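PDB 3CIT: sensor histidine kinase from Pseudomonas syringae pv. tomato, which probably senses a signal and relays it by phosphorylation in a two-component system, the part described here being its GAF domain. Local coordinates for residues R15-T20 / I131-L136; G21-Q26 / L37-A42; A31-V36 / A143-N148. All blocks are in the same frame, centred on the assembly; numbering follows the deposited sequence.

Contact 1. Residues R15-T20 / I131-L136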
loop_
_atom_site.group_PDB
_atom_site.type_symbol
_atom_site.label_atom_id
_atom_site.label_comp_id
_atom_site.label_asym_id
_atom_site.label_seq_id
_atom_site.Cartn_x
_atom_site.Cartn_y
_atom_site.Cartn_z
ATOM N N ARG A 15 15.014 -3.012 13.185
ATOM C CA ARG A 15 16.101 -3.994 13.246
ATOM C C ARG A 15 15.909 -5.069 12.196
ATOM O O ARG A 15 16.854 -5.430 11.507
ATOM C CB ARG A 15 16.198 -4.637 14.624
ATOM C CG ARG A 15 16.653 -3.729 15.707
ATOM C CD ARG A 15 17.109 -4.558 16.943
ATOM N NE ARG A 15 15.980 -5.174 17.663
ATOM C CZ ARG A 15 15.206 -4.548 18.558
ATOM N NH1 ARG A 15 15.400 -3.272 18.878
ATOM N NH2 ARG A 15 14.232 -5.216 19.162
ATOM N N LEU A 16 14.694 -5.600 12.091
ATOM C CA LEU A 16 14.363 -6.660 11.125
ATOM C C LEU A 16 14.723 -6.203 9.710
ATOM O O LEU A 16 15.403 -6.918 8.951
ATOM C CB LEU A 16 12.866 -7.029 11.184
ATOM C CG LEU A 16 12.310 -8.028 10.135
ATOM C CD1 LEU A 16 12.748 -9.482 10.459
ATOM C CD2 LEU A 16 10.797 -7.927 9.978
ATOM N N LEU A 17 14.277 -5.013 9.372
ATOM C CA LEU A 17 14.460 -4.458 8.038
ATOM C C LEU A 17 15.930 -4.101 7.723
ATOM O O LEU A 17 16.454 -4.535 6.705
ATOM C CB LEU A 17 13.567 -3.217 7.859
ATOM C CG LEU A 17 12.063 -3.496 7.808
ATOM C CD1 LEU A 17 11.265 -2.232 7.939
ATOM C CD2 LEU A 17 11.774 -4.231 6.518
ATOM N N VAL A 18 16.564 -3.305 8.576
ATOM C CA VAL A 18 17.950 -2.905 8.364
ATOM C C VAL A 18 18.869 -4.114 8.404
ATOM O O VAL A 18 19.658 -4.328 7.476
ATOM C CB VAL A 18 18.375 -1.766 9.317
ATOM C CG1 VAL A 18 19.918 -1.498 9.250
ATOM C CG2 VAL A 18 17.560 -0.478 8.992
ATOM N N ASP A 19 18.743 -4.946 9.429
ATOM C CA ASP A 19 19.634 -6.078 9.571
ATOM C C ASP A 19 19.467 -7.093 8.434
ATOM O O ASP A 19 20.462 -7.562 7.866
ATOM C CB ASP A 19 19.431 -6.758 10.923
ATOM C CG ASP A 19 19.927 -5.909 12.080
ATOM O OD1 ASP A 19 20.509 -4.831 11.824
ATOM O OD2 ASP A 19 19.762 -6.324 13.249
ATOM N N THR A 20 18.227 -7.429 8.096
ATOM C CA THR A 20 17.997 -8.410 7.024
ATOM C C THR A 20 18.314 -7.814 5.637
ATOM O O THR A 20 18.894 -8.471 4.762
ATOM C CB THR A 20 16.576 -8.973 7.066
ATOM O OG1 THR A 20 16.244 -9.356 8.408
ATOM C CG2 THR A 20 16.446 -10.221 6.125
ATOM N N ILE A 131 2.829 -6.259 9.629
ATOM C CA ILE A 131 2.487 -6.652 8.275
ATOM C C ILE A 131 3.173 -5.774 7.228
ATOM O O ILE A 131 3.780 -6.295 6.291
ATOM C CB ILE A 131 0.965 -6.665 8.055
ATOM C CG1 ILE A 131 0.326 -7.778 8.898
ATOM C CG2 ILE A 131 0.653 -6.896 6.523
ATOM C CD1 ILE A 131 -1.202 -7.826 8.843
ATOM N N GLU A 132 3.134 -4.452 7.432
ATOM C CA GLU A 132 3.817 -3.526 6.547
ATOM C C GLU A 132 5.339 -3.747 6.478
ATOM O O GLU A 132 5.926 -3.639 5.418
ATOM C CB GLU A 132 3.565 -2.083 6.987
ATOM C CG GLU A 132 2.202 -1.558 6.755
ATOM C CD GLU A 132 2.151 -0.044 7.103
ATOM O OE1 GLU A 132 2.161 0.301 8.264
ATOM O OE2 GLU A 132 2.110 0.768 6.191
ATOM N N SER A 133 5.958 -4.055 7.609
ATOM C CA SER A 133 7.382 -4.362 7.666
ATOM C C SER A 133 7.688 -5.651 6.901
ATOM O O SER A 133 8.648 -5.695 6.120
ATOM C CB SER A 133 7.840 -4.431 9.138
ATOM O OG SER A 133 7.624 -3.185 9.753
ATOM N N LEU A 134 6.884 -6.701 7.108
ATOM C CA LEU A 134 7.060 -7.950 6.359
ATOM C C LEU A 134 6.855 -7.746 4.861
ATOM O O LEU A 134 7.582 -8.330 4.070
ATOM C CB LEU A 134 6.126 -9.059 6.865
ATOM C CG LEU A 134 6.398 -9.507 8.304
ATOM C CD1 LEU A 134 5.423 -10.565 8.764
ATOM C CD2 LEU A 134 7.832 -10.032 8.445
ATOM N N GLN A 135 5.885 -6.926 4.474
ATOM C CA GLN A 135 5.702 -6.589 3.066
ATOM C C GLN A 135 6.940 -5.904 2.482
ATOM O O GLN A 135 7.389 -6.226 1.381
ATOM C CB GLN A 135 4.448 -5.725 2.849
ATOM C CG GLN A 135 4.261 -5.373 1.351
ATOM C CD GLN A 135 4.092 -6.635 0.423
ATOM O OE1 GLN A 135 5.060 -7.127 -0.262
ATOM N NE2 GLN A 135 2.865 -7.165 0.417
ATOM N N LEU A 136 7.518 -4.953 3.207
ATOM C CA LEU A 136 8.776 -4.360 2.739
ATOM C C LEU A 136 9.918 -5.388 2.677
ATOM O O LEU A 136 10.734 -5.381 1.753
ATOM C CB LEU A 136 9.185 -3.164 3.603
ATOM C CG LEU A 136 10.463 -2.441 3.149
ATOM C CD1 LEU A 136 10.308 -1.897 1.702
ATOM C CD2 LEU A 136 10.806 -1.307 4.122
#
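The backbone O of L16, whose side chain meets L134 across the helix pair, is held by two donors from T20. The hydroxyl OG1 comes in the carbonyl plane at 2.6 Å from L16 O, while T20 N makes the ordinary helical bond. A threonine suits a buried helix face because its hydroxyl can be paid for in this way; T20 OG1 also accepts from R39 NH1.

Between segments 15-20 and 131-136 the contact is mostly leucine packing, with one methyl also against a backbone carbonyl oxygen. The short axes run nearly parallel, 12° apart and 10.0 Å at their closest. L17 swings CG anti to its carbonyl carbon (chi1 -69°), and its CD2 lies within 3.5 Å of S133 O and 3.9 Å of L136 CD2; the two leucines cross at about a right angle. The small S133 lets the backbones come near, with 7.1 Å between L17 CA and S133 CA, and its OG bonds back to E129 O. L16 CD2 touches L134 CD2 at 3.9 Å, again roughly perpendicular.

Helix 128-156 meets the sheet through L134, on L100 and L102 of strand 98-105; helix 3-26 rests on helix 29-43, L16 on F43, and L14 of the second subunit packs on L17 and S133.

Contact 2. Residues G21-Q26 / L37-A42. With SO4 (sulfate ion), chain C.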
loop_
_atom_site.group_PDB
_atom_site.type_symbol
_atom_site.label_atom_id
_atom_site.label_comp_id
_atom_site.label_asym_id
_atom_site.label_seq_id
_atom_site.Cartn_x
_atom_site.Cartn_y
_atom_site.Cartn_z
ATOM N N GLY A 21 17.972 -6.557 5.444
ATOM C CA GLY A 21 18.278 -5.896 4.199
ATOM C C GLY A 21 19.772 -5.821 3.946
ATOM O O GLY A 21 20.196 -5.948 2.794
ATOM N N GLN A 22 20.560 -5.633 5.003
ATOM C CA GLN A 22 22.027 -5.579 4.904
ATOM C C GLN A 22 22.549 -6.955 4.517
ATOM O O GLN A 22 23.457 -7.088 3.681
ATOM C CB GLN A 22 22.695 -5.115 6.244
ATOM C CG GLN A 22 22.857 -3.566 6.417
ATOM C CD GLN A 22 23.087 -3.074 7.886
ATOM O OE1 GLN A 22 23.234 -3.876 8.829
ATOM N NE2 GLN A 22 23.119 -1.735 8.067
ATOM N N GLU A 23 21.983 -7.981 5.132
ATOM C CA GLU A 23 22.449 -9.341 4.919
ATOM C C GLU A 23 22.109 -9.918 3.570
ATOM O O GLU A 23 22.886 -10.703 3.043
ATOM C CB GLU A 23 21.890 -10.233 5.997
ATOM C CG GLU A 23 22.497 -9.871 7.298
ATOM C CD GLU A 23 22.038 -10.759 8.390
ATOM O OE1 GLU A 23 21.314 -10.246 9.280
ATOM O OE2 GLU A 23 22.423 -11.953 8.347
ATOM N N LEU A 24 20.951 -9.546 3.019
ATOM C CA LEU A 24 20.574 -9.991 1.681
ATOM C C LEU A 24 21.642 -9.679 0.649
ATOM O O LEU A 24 21.824 -10.452 -0.277
ATOM C CB LEU A 24 19.258 -9.361 1.229
ATOM C CG LEU A 24 18.040 -9.876 1.969
ATOM C CD1 LEU A 24 16.773 -9.206 1.416
ATOM C CD2 LEU A 24 17.985 -11.398 1.851
ATOM N N ILE A 25 22.338 -8.558 0.826
ATOM C CA ILE A 25 23.373 -8.120 -0.102
ATOM C C ILE A 25 24.486 -9.183 -0.115
ATOM O O ILE A 25 25.002 -9.551 -1.166
ATOM C CB ILE A 25 23.978 -6.763 0.313
ATOM C CG1 ILE A 25 22.900 -5.691 0.544
ATOM C CG2 ILE A 25 25.000 -6.282 -0.737
ATOM C CD1 ILE A 25 22.191 -5.213 -0.686
ATOM N N GLN A 26 24.802 -9.699 1.069
ATOM C CA GLN A 26 25.895 -10.666 1.271
ATOM C C GLN A 26 25.656 -12.114 0.799
ATOM O O GLN A 26 26.625 -12.853 0.561
ATOM C CB GLN A 26 26.223 -10.713 2.772
ATOM C CG GLN A 26 26.615 -9.372 3.385
ATOM C CD GLN A 26 27.804 -8.742 2.679
ATOM O OE1 GLN A 26 28.765 -9.428 2.316
ATOM N NE2 GLN A 26 27.754 -7.424 2.496
ATOM N N LEU A 37 12.476 -16.016 4.835
ATOM C CA LEU A 37 11.330 -16.793 5.298
ATOM C C LEU A 37 11.407 -17.089 6.806
ATOM O O LEU A 37 10.432 -16.854 7.545
ATOM C CB LEU A 37 11.207 -18.079 4.480
ATOM C CG LEU A 37 10.031 -18.958 4.780
ATOM C CD1 LEU A 37 8.710 -18.258 4.543
ATOM C CD2 LEU A 37 10.207 -20.216 3.901
ATOM N N GLN A 38 12.559 -17.554 7.272
ATOM C CA GLN A 38 12.738 -17.877 8.676
ATOM C C GLN A 38 12.517 -16.664 9.566
ATOM O O GLN A 38 11.804 -16.733 10.597
ATOM C CB GLN A 38 14.139 -18.456 8.926
ATOM C CG GLN A 38 14.285 -19.849 8.322
ATOM C CD GLN A 38 15.650 -20.475 8.564
ATOM O OE1 GLN A 38 16.618 -19.790 8.926
ATOM N NE2 GLN A 38 15.740 -21.768 8.322
ATOM N N ARG A 39 13.121 -15.544 9.191
ATOM C CA ARG A 39 12.975 -14.321 9.999
ATOM C C ARG A 39 11.553 -13.772 10.006
ATOM O O ARG A 39 11.083 -13.286 11.041
ATOM C CB ARG A 39 13.952 -13.254 9.519
ATOM C CG ARG A 39 15.362 -13.633 9.890
ATOM C CD ARG A 39 16.310 -12.518 9.728
ATOM N NE ARG A 39 17.660 -12.933 10.038
ATOM C CZ ARG A 39 18.690 -12.107 10.043
ATOM N NH1 ARG A 39 18.512 -10.814 9.777
ATOM N NH2 ARG A 39 19.885 -12.567 10.355
ATOM N N ALA A 40 10.879 -13.834 8.850
ATOM C CA ALA A 40 9.513 -13.381 8.727
ATOM C C ALA A 40 8.595 -14.242 9.594
ATOM O O ALA A 40 7.806 -13.714 10.368
ATOM C CB ALA A 40 9.051 -13.376 7.216
ATOM N N CYS A 41 8.709 -15.565 9.495
ATOM C CA CYS A 41 7.928 -16.448 10.360
ATOM C C CYS A 41 8.148 -16.161 11.851
ATOM O O CYS A 41 7.175 -16.042 12.598
ATOM C CB CYS A 41 8.197 -17.928 10.032
ATOM S SG CYS A 41 7.544 -18.426 8.432
ATOM N N ALA A 42 9.398 -16.020 12.275
ATOM C CA ALA A 42 9.721 -15.770 13.666
ATOM C C ALA A 42 9.152 -14.443 14.138
ATOM O O ALA A 42 8.647 -14.336 15.268
ATOM C CB ALA A 42 11.274 -15.815 13.908
HETATM S S SO4 C . 19.144 -15.810 12.320
HETATM O O1 SO4 C . 20.328 -15.392 11.576
HETATM O O2 SO4 C . 17.964 -15.076 11.882
HETATM O O3 SO4 C . 18.920 -17.235 12.101
HETATM O O4 SO4 C . 19.366 -15.562 13.744
#
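Extended torsions carry E23 and R39 out from their helices to meet: the E23 chain continues anti beyond CG (chi2 -177°), and R39 is stretched from CG to NE. The two side chains cross at about a right angle, and the guanidinium meets one carboxylate oxygen end-on. NH1 and NH2 of R39 each lie 2.9 Å from E23 OE1, both from the same face of the carboxylate. Because two N-H groups share one acceptor, both bonds are bent, near 138°. The planes of the two groups are turned 65° from each other; NH2 arrives on the syn side, NH1 from above the carboxylate plane.

Helices 3-26 and 29-43 follow one another in the chain on the helical side of the GAF domain, and this salt bridge ties them at its surface, while L37 and A40 face L117 in strand 111-119 of the antiparallel sheet. Arginine suits the place because its several N-H groups serve several acceptors. R39 NE reaches sulfate O2 at 2.8 Å, and R39 NH2 meets sulfate O1, in the guanidinium plane, at 3.1 Å in a straighter bond, which probably helps fix the rotation of the group. The sulfate itself probably comes from the crystallisation liquor.

Contact 3. Residues A31-V36 / A143-N148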
loop_
_atom_site.group_PDB
_atom_site.type_symbol
_atom_site.label_atom_id
_atom_site.label_comp_id
_atom_site.label_asym_id
_atom_site.label_seq_id
_atom_site.Cartn_x
_atom_site.Cartn_y
_atom_site.Cartn_z
ATOM N N ALA A 31 20.228 -18.944 0.095
ATOM C CA ALA A 31 20.411 -18.420 1.445
ATOM C C ALA A 31 19.518 -17.213 1.699
ATOM O O ALA A 31 18.970 -17.073 2.798
ATOM C CB ALA A 31 21.871 -18.056 1.685
HETATM N N MSE A 32 19.380 -16.332 0.707
HETATM C CA MSE A 32 18.467 -15.170 0.854
HETATM C C MSE A 32 17.042 -15.605 1.154
HETATM O O MSE A 32 16.379 -15.057 2.042
HETATM C CB MSE A 32 18.406 -14.323 -0.417
HETATM C CG MSE A 32 19.703 -13.727 -0.841
HETATM SE SE MSE A 32 19.312 -12.368 -2.175
HETATM C CE MSE A 32 18.414 -13.336 -3.526
ATOM N N ARG A 33 16.577 -16.614 0.419
ATOM C CA ARG A 33 15.203 -17.075 0.549
ATOM C C ARG A 33 14.934 -17.677 1.930
ATOM O O ARG A 33 13.973 -17.321 2.581
ATOM C CB ARG A 33 14.900 -18.105 -0.523
ATOM C CG ARG A 33 14.963 -17.574 -1.932
ATOM C CD ARG A 33 14.753 -18.708 -2.908
ATOM N NE ARG A 33 14.500 -18.191 -4.242
ATOM C CZ ARG A 33 15.317 -18.334 -5.271
ATOM N NH1 ARG A 33 16.447 -19.014 -5.151
ATOM N NH2 ARG A 33 15.002 -17.779 -6.440
ATOM N N LYS A 34 15.806 -18.567 2.373
ATOM C CA LYS A 34 15.680 -19.167 3.709
ATOM C C LYS A 34 15.770 -18.138 4.817
ATOM O O LYS A 34 15.064 -18.243 5.794
ATOM C CB LYS A 34 16.767 -20.197 3.951
ATOM C CG LYS A 34 16.556 -21.483 3.240
ATOM C CD LYS A 34 17.775 -22.380 3.451
ATOM C CE LYS A 34 17.614 -23.714 2.769
ATOM N NZ LYS A 34 18.936 -24.359 2.578
ATOM N N CYS A 35 16.635 -17.150 4.663
ATOM C CA CYS A 35 16.828 -16.135 5.702
ATOM C C CYS A 35 15.560 -15.310 5.887
ATOM O O CYS A 35 15.085 -15.126 7.006
ATOM C CB CYS A 35 18.000 -15.228 5.326
ATOM S SG CYS A 35 18.287 -13.801 6.407
ATOM N N VAL A 36 15.021 -14.814 4.782
ATOM C CA VAL A 36 13.834 -13.986 4.847
ATOM C C VAL A 36 12.658 -14.799 5.341
ATOM O O VAL A 36 11.903 -14.340 6.194
ATOM C CB VAL A 36 13.530 -13.292 3.495
ATOM C CG1 VAL A 36 12.167 -12.643 3.492
ATOM C CG2 VAL A 36 14.610 -12.272 3.174
ATOM N N ALA A 143 13.668 -7.570 -5.023
ATOM C CA ALA A 143 14.597 -6.787 -5.824
ATOM C C ALA A 143 15.880 -7.558 -6.084
ATOM O O ALA A 143 16.444 -7.530 -7.188
ATOM C CB ALA A 143 14.911 -5.417 -5.138
ATOM N N HIS A 144 16.339 -8.232 -5.043
ATOM C CA HIS A 144 17.580 -8.994 -5.075
ATOM C C HIS A 144 17.446 -10.299 -5.866
ATOM O O HIS A 144 18.346 -10.661 -6.619
ATOM C CB HIS A 144 18.058 -9.250 -3.635
ATOM C CG HIS A 144 18.509 -8.003 -2.940
ATOM N ND1 HIS A 144 19.522 -7.203 -3.438
ATOM C CD2 HIS A 144 18.077 -7.398 -1.809
ATOM C CE1 HIS A 144 19.676 -6.153 -2.654
ATOM N NE2 HIS A 144 18.818 -6.251 -1.653
ATOM N N LEU A 145 16.326 -10.991 -5.707
ATOM C CA LEU A 145 16.054 -12.207 -6.481
ATOM C C LEU A 145 15.914 -11.878 -7.968
ATOM O O LEU A 145 16.408 -12.606 -8.831
ATOM C CB LEU A 145 14.800 -12.916 -5.983
ATOM C CG LEU A 145 14.886 -13.639 -4.630
ATOM C CD1 LEU A 145 13.524 -14.217 -4.261
ATOM C CD2 LEU A 145 15.983 -14.746 -4.677
ATOM N N GLU A 146 15.247 -10.771 -8.261
ATOM C CA GLU A 146 15.077 -10.332 -9.640
ATOM C C GLU A 146 16.404 -9.948 -10.270
ATOM O O GLU A 146 16.701 -10.350 -11.393
ATOM C CB GLU A 146 14.097 -9.171 -9.707
ATOM C CG GLU A 146 13.902 -8.656 -11.104
ATOM C CD GLU A 146 12.968 -7.516 -11.150
ATOM O OE1 GLU A 146 13.345 -6.434 -10.644
ATOM O OE2 GLU A 146 11.838 -7.716 -11.636
ATOM N N ASN A 147 17.223 -9.207 -9.530
ATOM C CA ASN A 147 18.570 -8.902 -9.988
ATOM C C ASN A 147 19.317 -10.172 -10.408
ATOM O O ASN A 147 19.800 -10.263 -11.540
ATOM C CB ASN A 147 19.343 -8.128 -8.909
ATOM C CG ASN A 147 20.663 -7.588 -9.419
ATOM O OD1 ASN A 147 21.705 -8.165 -9.134
ATOM N ND2 ASN A 147 20.623 -6.506 -10.198
ATOM N N ASN A 148 19.382 -11.153 -9.513
ATOM C CA ASN A 148 20.034 -12.446 -9.807
ATOM C C ASN A 148 19.497 -13.138 -11.050
ATOM O O ASN A 148 20.279 -13.602 -11.914
ATOM C CB ASN A 148 19.893 -13.384 -8.609
ATOM C CG ASN A 148 20.419 -14.783 -8.894
ATOM O OD1 ASN A 148 19.643 -15.725 -9.131
ATOM N ND2 ASN A 148 21.745 -14.930 -8.886
#
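A leucine methyl lies over the flat face of a charged group: L145 CD2 sits 3.5 Å above the guanidinium plane of R33, off-centre and nearer the group's edge. The closest atom there is R33 NH2, 3.6 Å from L145 CD2, with CZ and NE only slightly farther. A guanidinium can take this because it hydrogen-bonds around its edge and leaves its faces poorly solvated. R33 NE uses that edge for a salt bridge to E53 OE2 on strand 48-53, and E53 in turn touches L145, so the acid that positions the arginine also flanks its apolar lid.

The geometry belongs to the helical side of the GAF fold, where helix 29-43 lies against the sheet and the long C-terminal helix 128-156 runs alongside it. The short axes of segments 31-36 and 143-148 are close to antiparallel, 166° apart and 11.1 Å at their nearest, a spacing that long side chains must fill.

M32, present as selenomethionine, does so. With CG anti to the carbonyl carbon and SE nearly anti beyond it (chi2 -166°), the chain brings SE to 3.7 Å from H144 CB; the bend at chi3 (-59°) then turns CE toward L145. The imidazole of H144 is met obliquely and at a distance, SE being 5.4 Å from the ring centroid. M32 and L145 lie alongside, running opposite ways; the modelled approach of their methyl groups is too short to be trusted. An unbranched, flexible side chain suits this place between helices, and L24 of helix 3-26 packs against both M32 and H144.

How the contacts relate
The three contacts join helices 3-26, 29-43 and 128-156 pairwise, each helix serving in two of them. Contacts 1 and 2 have centres about 8 Å apart and are linked by a probable hydrogen bond, T20 OG1 to R39 NH1 at 3.0 Å, with L134 CD2 packed 3.8 Å from A40 CA. Contacts 2 and 3, about 9 Å between centres, meet through L24, whose CD2 lies 3.7 Å from V36 CG2. Contacts 1 and 3 are about 14 Å apart between centres, yet T20 CG2 touches V36 CG2 at 4.0 Å. The sulfate bound at contact 2 marks its surface side, and all three contacts reach the second subunit.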